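Local coordinates for protein L-threonine-O-3-phosphate decarboxylase (Porphyromonas gingivalis, PDB 3FKD) that probably acts as a pyridoxal phosphate-dependent lyase of the class I and II aminotransferase family, named as the decarboxylase of L-threonine O-3-phosphate, at residues L33-H36 against L37-L41. Numbering follows the deposited sequence.
Sequences LEKH and LVENL
Near the start of the short helix 31-39, Leu33 offers its carbonyl O to the N-H of Leu37 (3.2 Å), while the two side chains lie loosely side by side, CD1 of Leu33 4.4 Å from CG of Leu37; both are buried, which suits leucines one turn apart on the face turned toward helix 230-241. Glu34 O accepts the N-H of Val38, while the Glu34 carboxylate forms a salt bridge through OE2 with Arg45 of the second subunit. Lys35, on the exposed side, bonds through its O to Glu39 N (3.0 Å). Its bent aliphatic chain runs past the Glu39 carboxylate, CG 3.5 Å from OE2, but NZ stays 4.5 Å from that OE2, an attraction short of a salt bridge. The carbonyl of His36 belongs to the last turn, and its O is gripped from opposite faces of the carbonyl plane by Asn40 N and by Asn40 ND2 (2.9 Å, 155° at the hydrogen). A chi1 of -174° sets the imidazole beside its own carbonyl carbon, where one ring face comes under Asn40 ND2, offset toward the rim, with ring and amide planes 46° apart. Asparagine suits the position just past residue 39, its short side chain bringing an amide N-H back to the carbonyl its backbone N-H uses. Leu33 and Leu37 rest against helix 230-241, which also supplies Phe238, stacked on the His36 ring, and Glu234, weakly hydrogen-bonded to His36 NE2, whereas Val38 meets Leu41 of the second subunit.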
loop_
_atom_site.group_PDB
_atom_site.type_symbol
_atom_site.label_atom_id
_atom_site.label_comp_id
_atom_site.label_asym_id
_atom_site.label_seq_id
_atom_site.Cartn_x
_atom_site.Cartn_y
_atom_site.Cartn_z
ATOM N N LEU A 33 -4.693 -11.896 18.406
ATOM C CA LEU A 33 -4.567 -11.454 17.057
ATOM C C LEU A 33 -3.294 -12.085 16.461
ATOM O O LEU A 33 -3.312 -12.638 15.368
ATOM C CB LEU A 33 -4.511 -9.927 16.995
ATOM C CG LEU A 33 -4.044 -9.347 15.656
ATOM C CD1 LEU A 33 -4.936 -9.814 14.529
ATOM C CD2 LEU A 33 -4.010 -7.837 15.689
ATOM N N GLU A 34 -2.179 -11.998 17.163
ATOM C CA GLU A 34 -0.914 -12.437 16.584
ATOM C C GLU A 34 -0.806 -13.952 16.393
ATOM O O GLU A 34 -0.249 -14.405 15.430
ATOM C CB GLU A 34 0.259 -11.905 17.409
ATOM C CG GLU A 34 0.458 -10.417 17.228
ATOM C CD GLU A 34 1.673 -9.898 17.962
ATOM O OE1 GLU A 34 2.223 -10.671 18.785
ATOM O OE2 GLU A 34 2.065 -8.738 17.714
ATOM N N LYS A 35 -1.302 -14.727 17.341
ATOM C CA LYS A 35 -1.422 -16.141 17.147
ATOM C C LYS A 35 -2.246 -16.425 15.886
ATOM O O LYS A 35 -1.871 -17.294 15.093
ATOM C CB LYS A 35 -2.052 -16.800 18.380
ATOM C CG LYS A 35 -2.325 -18.288 18.205
ATOM C CD LYS A 35 -1.120 -18.975 17.550
ATOM C CE LYS A 35 -0.837 -20.333 18.196
ATOM N NZ LYS A 35 -0.784 -20.237 19.700
ATOM N N HIS A 36 -3.345 -15.696 15.694
ATOM C CA HIS A 36 -4.177 -15.855 14.492
ATOM C C HIS A 36 -3.421 -15.662 13.144
ATOM O O HIS A 36 -3.589 -16.444 12.229
ATOM C CB HIS A 36 -5.451 -14.987 14.551
ATOM C CG HIS A 36 -6.398 -15.228 13.413
ATOM N ND1 HIS A 36 -7.236 -16.325 13.357
ATOM C CD2 HIS A 36 -6.629 -14.523 12.277
ATOM C CE1 HIS A 36 -7.949 -16.284 12.244
ATOM N NE2 HIS A 36 -7.602 -15.198 11.573
ATOM N N LEU A 37 -2.586 -14.643 13.032
ATOM C CA LEU A 37 -1.774 -14.464 11.832
ATOM C C LEU A 37 -0.740 -15.574 11.613
ATOM O O LEU A 37 -0.350 -15.882 10.473
ATOM C CB LEU A 37 -1.054 -13.118 11.879
ATOM C CG LEU A 37 -2.017 -11.946 12.006
ATOM C CD1 LEU A 37 -1.212 -10.651 12.287
ATOM C CD2 LEU A 37 -3.027 -11.820 10.840
ATOM N N VAL A 38 -0.271 -16.146 12.715
ATOM C CA VAL A 38 0.724 -17.200 12.663
ATOM C C VAL A 38 0.047 -18.440 12.073
ATOM O O VAL A 38 0.609 -19.174 11.244
ATOM C CB VAL A 38 1.301 -17.448 14.073
ATOM C CG1 VAL A 38 2.206 -18.653 14.080
ATOM C CG2 VAL A 38 2.055 -16.196 14.549
ATOM N N GLU A 39 -1.194 -18.639 12.485
ATOM C CA GLU A 39 -1.986 -19.757 11.990
ATOM C C GLU A 39 -2.331 -19.636 10.492
ATOM O O GLU A 39 -2.316 -20.639 9.759
ATOM C CB GLU A 39 -3.228 -19.951 12.875
ATOM C CG GLU A 39 -2.883 -20.519 14.264
ATOM C CD GLU A 39 -4.039 -20.490 15.239
ATOM O OE1 GLU A 39 -5.139 -20.061 14.835
ATOM O OE2 GLU A 39 -3.847 -20.880 16.412
ATOM N N ASN A 40 -2.628 -18.419 10.042
ATOM C CA ASN A 40 -2.990 -18.179 8.649
ATOM C C ASN A 40 -1.906 -17.518 7.847
ATOM O O ASN A 40 -2.182 -16.786 6.893
ATOM C CB ASN A 40 -4.274 -17.369 8.558
ATOM C CG ASN A 40 -5.419 -18.056 9.266
ATOM O OD1 ASN A 40 -6.124 -18.888 8.671
ATOM N ND2 ASN A 40 -5.590 -17.746 10.565
ATOM N N LEU A 41 -0.667 -17.826 8.200
ATOM C CA LEU A 41 0.474 -17.242 7.528
ATOM C C LEU A 41 0.591 -17.580 6.041
ATOM O O LEU A 41 1.150 -16.799 5.269
ATOM C CB LEU A 41 1.767 -17.554 8.258
ATOM C CG LEU A 41 2.832 -16.508 7.891
ATOM C CD1 LEU A 41 2.401 -15.053 8.208
ATOM C CD2 LEU A 41 4.168 -16.830 8.527
#